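Local coordinates for protein precorrin-8x Methyl Mutase (Thermus thermophilus, PDB 1V9C) that probably catalyses the methyl-group migration that converts precorrin-8X to hydrogenobyrinate, a step on the pathway to adenosylcobalamin, at residues B[61-66]-B[198-203]; B[102-107]-B[117-122]; B[158-163]-B[168-173]; B[172-175]-B[179-182]. All coordinates share one frame; numbering follows the deposited sequence.

Overall arrangement
The four contacts sample one doubly wound α/β fold at different depths. Contacts 3 and 4 are the closest: they share A172 and L173 of helix 166-174, their centres lie 9 Å apart, and G158 N and I181 O, 2.8 Å apart, probably form a hydrogen bond between their strands. Together they describe the beta-alpha-beta unit 155-158, 166-174, 180-183. The chain then runs on into helix 190-205, which contact 1 packs against helix 55-65, its centre 19 Å from that of contact 4. Contact 2, a peripheral helix pair, is centred 28 Å from the centre of contact 1. Sulfates, probably from the crystallisation liquor, sit at contacts 1 and 3; no substrate is bound at any of the four.

Contact 1 of 4, residues B[61-66]-B[198-203]; sequences KAIQAG and HALIRL. With SO4 (sulfate ion), chain F; SO4 (sulfate ion), chain E.
Two helices of the doubly wound α/β fold, 55-65 and 190-205, meet without a hydrogen bond between them where I63 presses on L200 and I201. The leading atom is I63 CD1, which lies 3.2 Å from L200 CB, tighter than usual for two carbons, and also 3.5 Å from the backbone N of I201; the I63 and L200 side chains cross at about a right angle. I63 places CG2 opposite the backbone N, which brings that branch to 4.4 Å from I201 CG1. F88 and L87 of helix 82-88 pack against I63 and I201 respectively. Just beyond I63 the first helix closes in a Schellman motif, G66 taking positive phi.

Side chains that point away from this seam, H198 and R202, hold sulfates probably taken from the crystallisation liquor, and R35 contributes further sulfate bonds. R202 NH1 donates to O3 of the chain F sulfate at 2.8 Å, while its NE is salt-bridged to D206. A methionine in place of R202 would probably leave that sulfate oxygen without its guanidinium donor and D206 without its charged mate. The H198 ring receives its sulfate at the edge, in plane: ND1 donates to O1 of the chain E sulfate at 3.0 Å.

Contact 2 of 4, residues B[102-107]-B[117-122]; sequences VARAKA and VAYAWE
With CG anti to its carbonyl carbon and the chain extended from CG to NE, R104 carries its guanidinium across to Y119 and E122. Y119 meets it through a different first torsion, CG anti to the backbone N, which sets the CD1 side of the ring against the arginine. The setting is a helix-helix packing of two neighbours in sequence, 99-107 and 112-122, whose local axes approach to 10.8 Å with their directions 130° apart, nearer antiparallel than parallel.

Ring and guanidinium are steeply inclined, their planes 75° apart. Y119 CD1 stands 3.6 Å above the centre of the guanidinium plane, while R104 NE sits in the plane of the phenol ring at its edge. The tyrosine is the buried member of the group, packed against E100 and V101, and its ring meets that of H98.

E122 approaches the guanidinium from its edge. R104 and E122 run alongside each other, pointing opposite ways, and their salt bridge is loosely made: both its hydrogen bonds are weak, and the carboxylate is turned 40° from the guanidinium plane. A single oxygen takes both, E122 OE2 lying 3.1 Å from R104 NH1 and 3.4 Å from R104 NH2.

Contact 3 of 4, residues B[158-163]-B[168-173]; sequences GMPVGF and EAKRAL. With SO4 (sulfate ion), chain G.
K170 lays its extended side chain along the loop that follows strand 155-158, meeting G158 and P160 on the way. Its CB packs loosely on V182 CG1 of the neighbouring strand. CG, anti to the carbonyl carbon (chi1 -66°), passes 4.2 Å from G158 O and is equally far from P160 CD. Beyond CD, CE presses on the ring carbon P160 CD at 3.4 Å, closer than usual for two carbons. NZ then donates to P160 O at 3.1 Å, nearly along the C=O axis with a C=O...donor angle of 164°. Its strongest partner is T183 O, and G185 O accepts as well, so three backbone carbonyls satisfy this buried ammonium group.

The lysine thereby ties together parts of a beta-alpha-beta unit: helix 166-174, the loop leading into it, and the end of strand 180-183. One turn further along the helix, L173 comes over the strand end, its CD2 3.5 Å from G158 CA; a CB on that glycine would clash with the methyl. V161 touches T40 of the second subunit. Near the helix start, the N of E168 makes a weak bond to sulfate O2 at 3.3 Å, joined at that sulfate by the N atoms of N165 and L167.

Contact 4 of 4, residues B[172-175]-B[179-182]; sequences ALME and PWIV
The backbone N of W180, whose indole meets L173 and M174, is hydrogen-bonded to S52 OG. W180 CG lies between the backbone N and the carbonyl carbon, the crowded position (chi1 47°), and the ring turns one face to the end of helix 166-174. M174 meets that face: its CG stands 3.8 Å from the centroid of the six-membered ring and 17° off the normal, a CH-pi contact, with SD oblique at 4.9 Å from the same centroid in a Met-aromatic contact. M174 CA lies 3.5 Å above the ring plane, toward the rim, and L173 CG packs on W180 CB at 4.0 Å. L173 O lies over the same face, 3.5 Å from W180 CD1, without a hydrogen bond to the indole.

V182, two residues along the strand, extends the apolar surface. Its CG2 touches L173 CD2 at 3.5 Å and M174 CG at 3.9 Å. A serine in place of W180, lacking the ring face that meets M174 CG, would probably open a gap between the helix end and the strand.

The arrangement closes the beta-alpha-beta unit by packing the end of its helix on its second strand, which runs between parallel 155-158 and antiparallel 49-51.

Contact 1 of 4, residues B[61-66]-B[198-203]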
# COMPACT_ATOMS: atom_id res chain seq x y z
N LYS B 61 -18.87 -14.30 -6.74
CA LYS B 61 -19.05 -15.31 -7.77
C LYS B 61 -17.72 -15.61 -8.47
O LYS B 61 -17.34 -16.77 -8.63
CB LYS B 61 -20.10 -14.82 -8.78
CG LYS B 61 -19.95 -15.34 -10.20
CD LYS B 61 -20.37 -16.80 -10.36
CE LYS B 61 -20.27 -17.21 -11.83
NZ LYS B 61 -20.81 -18.58 -12.09
N ALA B 62 -17.01 -14.56 -8.87
CA ALA B 62 -15.73 -14.75 -9.55
C ALA B 62 -14.73 -15.38 -8.59
O ALA B 62 -14.00 -16.30 -8.94
CB ALA B 62 -15.21 -13.42 -10.06
N ILE B 63 -14.71 -14.88 -7.36
CA ILE B 63 -13.80 -15.42 -6.36
C ILE B 63 -14.01 -16.93 -6.25
O ILE B 63 -13.06 -17.71 -6.33
CB ILE B 63 -14.04 -14.78 -4.99
CG1 ILE B 63 -13.60 -13.32 -5.01
CG2 ILE B 63 -13.30 -15.53 -3.93
CD1 ILE B 63 -14.09 -12.54 -3.83
N GLN B 64 -15.26 -17.32 -6.08
CA GLN B 64 -15.64 -18.73 -5.95
C GLN B 64 -15.40 -19.57 -7.20
O GLN B 64 -15.19 -20.78 -7.11
CB GLN B 64 -17.11 -18.82 -5.55
CG GLN B 64 -17.35 -18.41 -4.12
CD GLN B 64 -18.81 -18.23 -3.81
OE1 GLN B 64 -19.19 -18.02 -2.65
NE2 GLN B 64 -19.64 -18.30 -4.84
N ALA B 65 -15.43 -18.92 -8.36
CA ALA B 65 -15.22 -19.59 -9.63
C ALA B 65 -13.74 -19.91 -9.79
O ALA B 65 -13.36 -20.73 -10.63
CB ALA B 65 -15.67 -18.71 -10.78
N GLY B 66 -12.92 -19.26 -8.99
CA GLY B 66 -11.49 -19.50 -9.09
C GLY B 66 -10.90 -18.50 -10.06
O GLY B 66 -9.80 -18.70 -10.58
N HIS B 198 -9.42 -8.52 -0.05
CA HIS B 198 -9.52 -9.34 1.14
C HIS B 198 -10.96 -9.37 1.65
O HIS B 198 -11.44 -10.41 2.08
CB HIS B 198 -8.57 -8.84 2.22
CG HIS B 198 -7.15 -9.26 2.01
ND1 HIS B 198 -6.07 -8.54 2.47
CD2 HIS B 198 -6.62 -10.33 1.37
CE1 HIS B 198 -4.95 -9.14 2.13
NE2 HIS B 198 -5.26 -10.23 1.45
N ALA B 199 -11.65 -8.25 1.55
CA ALA B 199 -13.04 -8.20 2.01
C ALA B 199 -13.90 -9.10 1.13
O ALA B 199 -14.79 -9.78 1.63
CB ALA B 199 -13.56 -6.78 1.97
N LEU B 200 -13.63 -9.10 -0.17
CA LEU B 200 -14.41 -9.93 -1.08
C LEU B 200 -14.20 -11.39 -0.80
O LEU B 200 -15.16 -12.16 -0.78
CB LEU B 200 -14.07 -9.61 -2.54
CG LEU B 200 -14.60 -8.23 -2.95
CD1 LEU B 200 -14.22 -7.90 -4.39
CD2 LEU B 200 -16.10 -8.21 -2.75
N ILE B 201 -12.95 -11.78 -0.57
CA ILE B 201 -12.64 -13.17 -0.27
C ILE B 201 -13.33 -13.63 1.01
O ILE B 201 -13.93 -14.71 1.03
CB ILE B 201 -11.14 -13.38 -0.13
CG1 ILE B 201 -10.47 -13.28 -1.51
CG2 ILE B 201 -10.87 -14.74 0.50
CD1 ILE B 201 -8.95 -13.44 -1.49
N ARG B 202 -13.24 -12.83 2.07
CA ARG B 202 -13.85 -13.19 3.34
C ARG B 202 -15.38 -13.33 3.23
O ARG B 202 -15.96 -14.21 3.84
CB ARG B 202 -13.53 -12.14 4.41
CG ARG B 202 -14.19 -12.39 5.76
CD ARG B 202 -13.62 -13.62 6.43
NE ARG B 202 -14.23 -13.88 7.73
CZ ARG B 202 -14.18 -13.06 8.77
NH1 ARG B 202 -13.54 -11.90 8.69
NH2 ARG B 202 -14.77 -13.40 9.91
N LEU B 203 -16.01 -12.46 2.45
CA LEU B 203 -17.46 -12.52 2.27
C LEU B 203 -17.80 -13.79 1.51
O LEU B 203 -18.79 -14.45 1.81
CB LEU B 203 -17.96 -11.32 1.45
CG LEU B 203 -18.40 -10.03 2.16
CD1 LEU B 203 -18.59 -8.92 1.13
CD2 LEU B 203 -19.68 -10.29 2.92
S SO4 F . -9.94 -12.13 7.23
O1 SO4 F . -9.12 -11.64 6.11
O2 SO4 F . -10.17 -13.58 7.08
O3 SO4 F . -11.23 -11.42 7.23
O4 SO4 F . -9.24 -11.87 8.50
S SO4 E . -6.23 -5.96 5.10
O1 SO4 E . -5.24 -6.08 4.00
O2 SO4 E . -6.35 -7.23 5.82
O3 SO4 E . -7.54 -5.62 4.52
O4 SO4 E . -5.80 -4.89 6.02

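Contact 2 of 4, residues B[102-107]-B[117-122]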
# COMPACT_ATOMS: atom_id res chain seq x y z
N VAL B 102 6.72 -6.09 -20.22
CA VAL B 102 7.81 -5.13 -20.19
C VAL B 102 8.66 -5.29 -21.45
O VAL B 102 9.20 -4.31 -21.98
CB VAL B 102 8.70 -5.31 -18.93
CG1 VAL B 102 9.93 -4.42 -19.01
CG2 VAL B 102 7.89 -4.96 -17.68
N ALA B 103 8.76 -6.53 -21.92
CA ALA B 103 9.53 -6.85 -23.12
C ALA B 103 8.87 -6.18 -24.33
O ALA B 103 9.53 -5.49 -25.10
CB ALA B 103 9.57 -8.36 -23.31
N ARG B 104 7.57 -6.40 -24.48
CA ARG B 104 6.85 -5.79 -25.58
C ARG B 104 6.97 -4.28 -25.44
O ARG B 104 7.28 -3.58 -26.40
CB ARG B 104 5.37 -6.19 -25.53
CG ARG B 104 5.11 -7.68 -25.58
CD ARG B 104 3.62 -7.96 -25.67
NE ARG B 104 3.32 -9.37 -25.86
CZ ARG B 104 2.12 -9.85 -26.18
NH1 ARG B 104 1.11 -9.01 -26.36
NH2 ARG B 104 1.93 -11.16 -26.33
N ALA B 105 6.74 -3.80 -24.23
CA ALA B 105 6.82 -2.37 -23.93
C ALA B 105 8.08 -1.74 -24.52
O ALA B 105 7.99 -0.86 -25.37
CB ALA B 105 6.78 -2.15 -22.42
N LYS B 106 9.25 -2.19 -24.06
CA LYS B 106 10.52 -1.67 -24.55
C LYS B 106 10.58 -1.70 -26.08
O LYS B 106 10.94 -0.70 -26.71
CB LYS B 106 11.70 -2.47 -23.98
CG LYS B 106 13.05 -2.00 -24.51
CD LYS B 106 14.18 -2.97 -24.19
CE LYS B 106 15.47 -2.57 -24.91
NZ LYS B 106 16.57 -3.56 -24.72
N ALA B 107 10.25 -2.85 -26.65
CA ALA B 107 10.26 -3.05 -28.09
C ALA B 107 9.73 -1.81 -28.80
O ALA B 107 10.50 -0.96 -29.26
CB ALA B 107 9.42 -4.27 -28.47
N VAL B 117 -2.49 -4.64 -21.00
CA VAL B 117 -3.84 -5.02 -21.41
C VAL B 117 -3.79 -5.89 -22.67
O VAL B 117 -4.31 -7.01 -22.68
CB VAL B 117 -4.70 -3.78 -21.72
CG1 VAL B 117 -6.13 -4.21 -22.00
CG2 VAL B 117 -4.66 -2.80 -20.57
N ALA B 118 -3.16 -5.36 -23.72
CA ALA B 118 -3.02 -6.08 -24.98
C ALA B 118 -2.54 -7.50 -24.69
O ALA B 118 -3.09 -8.47 -25.21
CB ALA B 118 -2.02 -5.37 -25.88
N TYR B 119 -1.51 -7.61 -23.87
CA TYR B 119 -0.98 -8.91 -23.50
C TYR B 119 -2.08 -9.74 -22.83
O TYR B 119 -2.39 -10.85 -23.27
CB TYR B 119 0.19 -8.78 -22.54
CG TYR B 119 0.66 -10.11 -22.01
CD1 TYR B 119 1.54 -10.90 -22.74
CD2 TYR B 119 0.18 -10.61 -20.79
CE1 TYR B 119 1.92 -12.16 -22.29
CE2 TYR B 119 0.56 -11.87 -20.33
CZ TYR B 119 1.43 -12.64 -21.08
OH TYR B 119 1.81 -13.89 -20.65
N ALA B 120 -2.65 -9.18 -21.77
CA ALA B 120 -3.71 -9.84 -21.00
C ALA B 120 -4.85 -10.28 -21.89
O ALA B 120 -5.33 -11.40 -21.79
CB ALA B 120 -4.24 -8.90 -19.92
N TRP B 121 -5.31 -9.38 -22.75
CA TRP B 121 -6.39 -9.71 -23.65
C TRP B 121 -5.99 -10.86 -24.57
O TRP B 121 -6.59 -11.93 -24.52
CB TRP B 121 -6.78 -8.49 -24.50
CG TRP B 121 -8.10 -8.65 -25.18
CD1 TRP B 121 -9.03 -9.64 -24.96
CD2 TRP B 121 -8.68 -7.76 -26.13
NE1 TRP B 121 -10.16 -9.41 -25.71
CE2 TRP B 121 -9.97 -8.26 -26.44
CE3 TRP B 121 -8.25 -6.58 -26.75
CZ2 TRP B 121 -10.82 -7.62 -27.35
CZ3 TRP B 121 -9.10 -5.94 -27.65
CH2 TRP B 121 -10.37 -6.47 -27.94
N GLU B 122 -4.98 -10.63 -25.39
CA GLU B 122 -4.51 -11.65 -26.32
C GLU B 122 -4.41 -13.01 -25.66
O GLU B 122 -4.84 -14.01 -26.24
CB GLU B 122 -3.14 -11.27 -26.89
CG GLU B 122 -3.11 -9.98 -27.68
CD GLU B 122 -1.74 -9.68 -28.23
OE1 GLU B 122 -1.53 -8.57 -28.77
OE2 GLU B 122 -0.86 -10.57 -28.12

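Contact 3 of 4, residues B[158-163]-B[168-173]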
# COMPACT_ATOMS: atom_id res chain seq x y z
N GLY B 158 -11.48 0.13 -9.63
CA GLY B 158 -10.79 1.30 -10.13
C GLY B 158 -10.42 2.24 -9.01
O GLY B 158 -11.19 3.15 -8.67
N MET B 159 -9.25 2.01 -8.42
CA MET B 159 -8.77 2.82 -7.32
C MET B 159 -7.37 3.41 -7.50
O MET B 159 -6.53 3.30 -6.60
CB MET B 159 -8.84 2.00 -6.03
CG MET B 159 -10.21 1.37 -5.81
SD MET B 159 -10.25 0.16 -4.42
CE MET B 159 -11.88 -0.43 -4.56
N PRO B 160 -7.08 4.01 -8.67
CA PRO B 160 -5.75 4.59 -8.85
C PRO B 160 -5.69 5.83 -7.93
O PRO B 160 -6.72 6.44 -7.63
CB PRO B 160 -5.74 5.02 -10.33
CG PRO B 160 -6.89 4.30 -10.95
CD PRO B 160 -7.92 4.21 -9.86
N VAL B 161 -4.50 6.20 -7.49
CA VAL B 161 -4.35 7.38 -6.63
C VAL B 161 -3.47 8.32 -7.43
O VAL B 161 -2.67 7.87 -8.23
CB VAL B 161 -3.68 6.99 -5.27
CG1 VAL B 161 -2.38 6.28 -5.54
CG2 VAL B 161 -3.45 8.24 -4.38
N GLY B 162 -3.65 9.62 -7.26
CA GLY B 162 -2.80 10.54 -8.02
C GLY B 162 -3.44 11.81 -8.53
O GLY B 162 -4.61 12.10 -8.29
N PHE B 163 -2.65 12.56 -9.29
CA PHE B 163 -3.06 13.85 -9.83
C PHE B 163 -3.03 13.95 -11.36
O PHE B 163 -3.32 15.00 -11.93
CB PHE B 163 -2.17 14.93 -9.22
CG PHE B 163 -2.18 14.95 -7.71
CD1 PHE B 163 -2.99 15.86 -7.02
CD2 PHE B 163 -1.41 14.05 -6.98
CE1 PHE B 163 -3.02 15.87 -5.63
CE2 PHE B 163 -1.43 14.05 -5.59
CZ PHE B 163 -2.24 14.96 -4.91
N GLU B 168 -10.33 11.20 -14.70
CA GLU B 168 -10.92 10.77 -15.95
C GLU B 168 -10.91 9.26 -16.12
O GLU B 168 -11.82 8.68 -16.71
CB GLU B 168 -10.21 11.45 -17.12
CG GLU B 168 -9.33 10.55 -17.95
CD GLU B 168 -8.70 11.27 -19.12
OE1 GLU B 168 -7.93 12.23 -18.87
OE2 GLU B 168 -8.97 10.89 -20.28
N ALA B 169 -9.87 8.62 -15.58
CA ALA B 169 -9.75 7.17 -15.66
C ALA B 169 -10.91 6.51 -14.91
O ALA B 169 -11.44 5.48 -15.35
CB ALA B 169 -8.43 6.73 -15.05
N LYS B 170 -11.30 7.11 -13.80
CA LYS B 170 -12.39 6.57 -13.02
C LYS B 170 -13.72 6.82 -13.73
O LYS B 170 -14.57 5.94 -13.77
CB LYS B 170 -12.37 7.17 -11.61
CG LYS B 170 -11.13 6.71 -10.84
CD LYS B 170 -10.93 7.45 -9.54
CE LYS B 170 -9.70 6.92 -8.83
NZ LYS B 170 -9.63 7.36 -7.42
N ARG B 171 -13.89 8.01 -14.29
CA ARG B 171 -15.12 8.32 -15.02
C ARG B 171 -15.25 7.31 -16.17
O ARG B 171 -16.31 6.71 -16.36
CB ARG B 171 -15.06 9.74 -15.59
CG ARG B 171 -16.08 10.68 -14.96
CD ARG B 171 -15.79 12.13 -15.35
NE ARG B 171 -14.58 12.65 -14.70
CZ ARG B 171 -13.96 13.77 -15.04
NH1 ARG B 171 -14.42 14.51 -16.04
NH2 ARG B 171 -12.88 14.16 -14.38
N ALA B 172 -14.18 7.11 -16.91
CA ALA B 172 -14.21 6.16 -18.01
C ALA B 172 -14.65 4.78 -17.53
O ALA B 172 -15.17 3.97 -18.31
CB ALA B 172 -12.86 6.07 -18.66
N LEU B 173 -14.44 4.50 -16.25
CA LEU B 173 -14.82 3.20 -15.69
C LEU B 173 -16.26 3.19 -15.19
O LEU B 173 -17.01 2.23 -15.42
CB LEU B 173 -13.87 2.82 -14.55
CG LEU B 173 -14.22 1.55 -13.78
CD1 LEU B 173 -14.12 0.34 -14.72
CD2 LEU B 173 -13.26 1.38 -12.60
S SO4 G . -6.99 14.17 -13.90
O1 SO4 G . -5.74 14.45 -14.64
O2 SO4 G . -7.99 13.56 -14.80
O3 SO4 G . -7.53 15.44 -13.36
O4 SO4 G . -6.68 13.25 -12.78

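Contact 4 of 4, residues B[172-175]-B[179-182]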
# COMPACT_ATOMS: atom_id res chain seq x y z
N ALA B 172 -14.18 7.11 -16.91
CA ALA B 172 -14.21 6.16 -18.01
C ALA B 172 -14.65 4.78 -17.53
O ALA B 172 -15.17 3.97 -18.31
CB ALA B 172 -12.86 6.07 -18.66
N LEU B 173 -14.44 4.50 -16.25
CA LEU B 173 -14.82 3.20 -15.69
C LEU B 173 -16.26 3.19 -15.19
O LEU B 173 -17.01 2.23 -15.42
CB LEU B 173 -13.87 2.82 -14.55
CG LEU B 173 -14.22 1.55 -13.78
CD1 LEU B 173 -14.12 0.34 -14.72
CD2 LEU B 173 -13.26 1.38 -12.60
N MET B 174 -16.66 4.26 -14.52
CA MET B 174 -18.01 4.37 -13.97
C MET B 174 -19.14 4.56 -14.99
O MET B 174 -20.30 4.71 -14.60
CB MET B 174 -18.06 5.52 -12.97
CG MET B 174 -17.28 5.28 -11.72
SD MET B 174 -17.43 6.71 -10.68
CE MET B 174 -16.27 7.80 -11.47
N GLU B 175 -18.81 4.56 -16.27
CA GLU B 175 -19.80 4.72 -17.34
C GLU B 175 -19.62 3.56 -18.33
O GLU B 175 -20.07 3.62 -19.47
CB GLU B 175 -19.59 6.06 -18.04
CG GLU B 175 -19.69 7.26 -17.09
CD GLU B 175 -19.38 8.59 -17.75
OE1 GLU B 175 -18.29 8.73 -18.34
OE2 GLU B 175 -20.24 9.50 -17.68
N PRO B 179 -19.18 -4.61 -14.07
CA PRO B 179 -19.36 -4.17 -12.69
C PRO B 179 -18.07 -3.56 -12.14
O PRO B 179 -16.97 -3.91 -12.58
CB PRO B 179 -19.79 -5.45 -11.98
CG PRO B 179 -19.11 -6.51 -12.76
CD PRO B 179 -19.25 -6.07 -14.19
N TRP B 180 -18.19 -2.64 -11.21
CA TRP B 180 -16.99 -2.03 -10.67
C TRP B 180 -17.18 -1.44 -9.28
O TRP B 180 -18.30 -1.33 -8.78
CB TRP B 180 -16.53 -0.92 -11.61
CG TRP B 180 -17.66 -0.02 -12.02
CD1 TRP B 180 -18.36 -0.06 -13.20
CD2 TRP B 180 -18.26 1.03 -11.24
NE1 TRP B 180 -19.35 0.89 -13.20
CE2 TRP B 180 -19.31 1.58 -12.01
CE3 TRP B 180 -18.01 1.56 -9.97
CZ2 TRP B 180 -20.11 2.63 -11.55
CZ3 TRP B 180 -18.81 2.60 -9.51
CH2 TRP B 180 -19.85 3.12 -10.30
N ILE B 181 -16.05 -1.08 -8.68
CA ILE B 181 -16.00 -0.45 -7.37
C ILE B 181 -14.92 0.60 -7.54
O ILE B 181 -13.80 0.30 -8.00
CB ILE B 181 -15.57 -1.40 -6.26
CG1 ILE B 181 -16.49 -2.62 -6.22
CG2 ILE B 181 -15.59 -0.64 -4.92
CD1 ILE B 181 -16.17 -3.56 -5.09
N VAL B 182 -15.26 1.83 -7.18
CA VAL B 182 -14.37 2.95 -7.35
C VAL B 182 -14.22 3.81 -6.10
O VAL B 182 -15.13 3.88 -5.28
CB VAL B 182 -14.90 3.83 -8.52
CG1 VAL B 182 -14.33 5.22 -8.45
CG2 VAL B 182 -14.53 3.21 -9.86